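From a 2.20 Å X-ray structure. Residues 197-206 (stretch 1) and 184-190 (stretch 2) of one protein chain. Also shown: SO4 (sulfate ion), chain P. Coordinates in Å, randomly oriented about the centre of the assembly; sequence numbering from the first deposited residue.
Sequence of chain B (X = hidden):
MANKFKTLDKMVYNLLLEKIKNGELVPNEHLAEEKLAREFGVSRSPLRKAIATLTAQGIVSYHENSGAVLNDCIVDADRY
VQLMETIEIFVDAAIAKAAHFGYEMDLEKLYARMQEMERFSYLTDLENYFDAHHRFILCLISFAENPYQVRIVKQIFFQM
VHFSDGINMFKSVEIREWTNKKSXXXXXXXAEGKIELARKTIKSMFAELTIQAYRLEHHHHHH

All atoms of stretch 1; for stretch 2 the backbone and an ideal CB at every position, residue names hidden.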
# COMPACT_ATOMS: atom_id res chain seq x y z
N LEU B 197 -9.26 -20.68 16.36
CA LEU B 197 -10.00 -21.45 15.37
C LEU B 197 -10.38 -20.58 14.18
O LEU B 197 -10.28 -21.02 13.03
CB LEU B 197 -11.25 -22.06 16.01
CG LEU B 197 -11.13 -23.53 16.44
CD1 LEU B 197 -12.41 -24.00 17.11
CD2 LEU B 197 -10.80 -24.41 15.25
N ALA B 198 -10.80 -19.34 14.44
CA ALA B 198 -11.11 -18.43 13.34
C ALA B 198 -9.87 -18.15 12.49
O ALA B 198 -9.95 -18.08 11.26
CB ALA B 198 -11.70 -17.13 13.89
N ARG B 199 -8.72 -17.98 13.13
CA ARG B 199 -7.51 -17.68 12.38
C ARG B 199 -7.09 -18.88 11.53
O ARG B 199 -6.69 -18.71 10.37
CB ARG B 199 -6.39 -17.27 13.33
CG ARG B 199 -6.66 -15.97 14.06
CD ARG B 199 -5.61 -15.72 15.11
NE ARG B 199 -4.34 -15.31 14.52
CZ ARG B 199 -3.23 -15.11 15.21
NH1 ARG B 199 -3.23 -15.28 16.53
NH2 ARG B 199 -2.12 -14.73 14.60
N LYS B 200 -7.21 -20.09 12.07
CA LYS B 200 -6.87 -21.26 11.27
C LYS B 200 -7.90 -21.48 10.16
O LYS B 200 -7.54 -21.96 9.08
CB LYS B 200 -6.74 -22.49 12.16
CG LYS B 200 -5.68 -22.34 13.25
CD LYS B 200 -4.40 -21.69 12.71
CE LYS B 200 -3.14 -22.31 13.31
NZ LYS B 200 -2.32 -23.05 12.31
N THR B 201 -9.15 -21.09 10.37
CA THR B 201 -10.13 -21.16 9.29
C THR B 201 -9.80 -20.16 8.18
O THR B 201 -9.93 -20.48 7.00
CB THR B 201 -11.54 -20.89 9.83
OG1 THR B 201 -11.78 -21.74 10.96
CG2 THR B 201 -12.58 -21.18 8.76
N ILE B 202 -9.38 -18.95 8.56
CA ILE B 202 -8.94 -17.97 7.58
C ILE B 202 -7.77 -18.52 6.77
O ILE B 202 -7.72 -18.40 5.54
CB ILE B 202 -8.54 -16.66 8.29
CG1 ILE B 202 -9.75 -16.01 8.95
CG2 ILE B 202 -7.86 -15.70 7.32
CD1 ILE B 202 -9.39 -14.85 9.85
N LYS B 203 -6.81 -19.13 7.47
CA LYS B 203 -5.65 -19.69 6.80
C LYS B 203 -6.05 -20.80 5.83
O LYS B 203 -5.54 -20.87 4.71
CB LYS B 203 -4.66 -20.21 7.84
CG LYS B 203 -3.51 -21.02 7.28
CD LYS B 203 -2.47 -21.32 8.34
CE LYS B 203 -1.28 -22.07 7.76
NZ LYS B 203 -0.24 -22.36 8.79
N SER B 204 -6.99 -21.66 6.25
CA SER B 204 -7.47 -22.73 5.38
C SER B 204 -8.17 -22.17 4.15
O SER B 204 -7.98 -22.66 3.04
CB SER B 204 -8.41 -23.65 6.16
OG SER B 204 -9.12 -24.51 5.30
N MET B 205 -9.00 -21.14 4.35
CA MET B 205 -9.68 -20.49 3.23
C MET B 205 -8.67 -19.98 2.22
O MET B 205 -8.80 -20.23 1.01
CB MET B 205 -10.54 -19.33 3.76
CG MET B 205 -11.43 -18.69 2.71
SD MET B 205 -12.30 -17.22 3.31
CE MET B 205 -10.91 -16.13 3.63
N PHE B 206 -7.65 -19.26 2.69
CA PHE B 206 -6.66 -18.70 1.78
C PHE B 206 -5.85 -19.79 1.10
O PHE B 206 -5.53 -19.68 -0.09
CB PHE B 206 -5.75 -17.73 2.53
CG PHE B 206 -6.31 -16.34 2.64
CD1 PHE B 206 -6.19 -15.44 1.60
CD2 PHE B 206 -6.98 -15.94 3.79
CE1 PHE B 206 -6.71 -14.16 1.70
CE2 PHE B 206 -7.51 -14.67 3.89
CZ PHE B 206 -7.37 -13.78 2.85
N UNK B 184 -18.92 -17.75 6.68
CA UNK B 184 -19.85 -17.89 7.79
C UNK B 184 -19.20 -18.57 9.00
O UNK B 184 -19.46 -18.20 10.14
CB UNK B 184 -21.08 -18.68 7.34
N UNK B 185 -18.35 -19.57 8.75
CA UNK B 185 -17.63 -20.22 9.84
C UNK B 185 -16.72 -19.24 10.56
O UNK B 185 -16.62 -19.25 11.79
CB UNK B 185 -16.81 -21.40 9.31
N UNK B 186 -16.04 -18.38 9.79
CA UNK B 186 -15.17 -17.37 10.39
C UNK B 186 -15.99 -16.41 11.25
O UNK B 186 -15.63 -16.10 12.39
CB UNK B 186 -14.41 -16.60 9.31
N UNK B 187 -17.12 -15.94 10.71
CA UNK B 187 -18.00 -15.07 11.48
C UNK B 187 -18.44 -15.74 12.78
O UNK B 187 -18.44 -15.11 13.84
CB UNK B 187 -19.22 -14.68 10.65
N UNK B 188 -18.85 -17.00 12.69
CA UNK B 188 -19.37 -17.69 13.87
C UNK B 188 -18.29 -17.92 14.91
O UNK B 188 -18.53 -17.72 16.11
CB UNK B 188 -20.00 -19.03 13.47
N UNK B 189 -17.09 -18.32 14.48
CA UNK B 189 -16.01 -18.50 15.44
C UNK B 189 -15.64 -17.18 16.10
O UNK B 189 -15.44 -17.13 17.32
CB UNK B 189 -14.78 -19.11 14.76
N UNK B 190 -15.61 -16.09 15.33
CA UNK B 190 -15.33 -14.79 15.93
C UNK B 190 -16.40 -14.42 16.94
O UNK B 190 -16.09 -13.94 18.04
CB UNK B 190 -15.23 -13.71 14.85
S SO4 P . 0.29 -14.20 17.63
O1 SO4 P . 1.29 -15.26 17.75
O2 SO4 P . 0.72 -13.03 18.39
O3 SO4 P . 0.14 -13.83 16.22
O4 SO4 P . -0.98 -14.68 18.15

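Two helices run almost antiparallel, 166° between their directions, with axes 8.8 Å apart at closest approach. Ala-198 is the small residue where the backbones are near, so each position opposite can be read by its distance from that methyl and from the ridge running on through Thr-201, Ile-202 and Met-205.

Position 184 has nothing of stretch 1 within 5.5 Å of its ideal CB. Helical backbone angles are the main visible constraint, and many polar residues would serve. It is Asn-184, which turns along its own helix.

At position 185 CA-to-CB points toward stretch 1, with the ideal CB 4.3 Å from Thr-201 CG2. The neighbour is a methyl, so a medium or long side chain, apolar or polar, could lie against it. Gln-185 does so loosely, its OE1 3.9 Å from Thr-201 CG2, without a hydrogen bond.

Position 186 lies where the backbones come nearest, the CA of 186 being 5.1 Å from Ala-198 CA. CA-to-CB points sideways, yet the ideal CB is 4.7 Å from Ile-202 CG1, and an apolar hollow opens between Ala-198, Thr-201, Ile-202 and Met-205. Isoleucine, leucine or methionine are all plausible. Ile-186 fills the hollow as a knob: CG1 lies 3.7 Å from Thr-201 CG2, and CD1 reaches on to 3.7 Å from Ile-202 CG1 and 4.0 Å from Met-205 SD.

Position 187 points away and 188 is out of reach, so stretch 1 sets no rule for either; many residues that keep a helix, polar or large, would do at both. Tyr-187 makes no contact across, while Glu-188 accepts a hydrogen bond through OE2 from Asn-184 ND2 at 2.9 Å, one turn apart.

Position 189 points toward stretch 1, its ideal CB 3.8 Å from Ala-198 CB and 4.7 Å from Leu-197 C. Thr-201 OG1 already donates to Leu-197 O at 2.7 Å, which lessens the call for a polar partner; leucine or methionine could cover this turn. Leu-189 takes the m, t rotamer and lays CD1 3.6 Å from Ala-198 N and 3.3 Å from Thr-201 OG1, packing over a turn where Leu-197 O also accepts from Thr-201 N.

Position 190 sets off sideways, with its ideal CB 5.0 Å from Ala-198 CB. Alanine would leave that gap, whereas a branched or longer apolar chain can close it. Leu-190 does, bringing CD2 to 3.7 Å from Ala-198 CB.

The rule is a small residue on one helix and larger apolar ones around it on the other, without a hydrogen bond between them.

Stretch 2, residues 184-190: NQIYELL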
# COMPACT_ATOMS: atom_id res chain seq x y z
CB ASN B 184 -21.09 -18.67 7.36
CG ASN B 184 -22.06 -18.86 8.49
OD1 ASN B 184 -22.77 -17.93 8.88
ND2 ASN B 184 -22.10 -20.07 9.04
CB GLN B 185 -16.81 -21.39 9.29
CG GLN B 185 -17.50 -22.74 9.33
CD GLN B 185 -16.70 -23.81 8.60
OE1 GLN B 185 -15.48 -23.73 8.51
NE2 GLN B 185 -17.40 -24.81 8.08
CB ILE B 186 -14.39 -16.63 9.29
CG1 ILE B 186 -13.31 -17.54 8.71
CG2 ILE B 186 -13.76 -15.36 9.84
CD1 ILE B 186 -12.90 -17.18 7.29
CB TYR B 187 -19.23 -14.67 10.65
CG TYR B 187 -20.37 -14.18 11.52
CD1 TYR B 187 -20.37 -12.88 12.01
CD2 TYR B 187 -21.42 -15.02 11.88
CE1 TYR B 187 -21.39 -12.42 12.82
CE2 TYR B 187 -22.45 -14.57 12.69
CZ TYR B 187 -22.43 -13.27 13.15
OH TYR B 187 -23.45 -12.81 13.96
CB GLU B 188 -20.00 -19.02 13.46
CG GLU B 188 -21.41 -18.89 12.90
CD GLU B 188 -22.02 -20.23 12.52
OE1 GLU B 188 -21.51 -21.28 12.98
OE2 GLU B 188 -23.00 -20.23 11.76
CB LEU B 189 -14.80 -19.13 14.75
CG LEU B 189 -15.01 -20.56 14.26
CD1 LEU B 189 -13.87 -20.98 13.36
CD2 LEU B 189 -15.16 -21.52 15.43
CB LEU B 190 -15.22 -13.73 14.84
CG LEU B 190 -13.96 -13.76 13.98
CD1 LEU B 190 -13.99 -12.64 12.95
CD2 LEU B 190 -12.71 -13.67 14.84
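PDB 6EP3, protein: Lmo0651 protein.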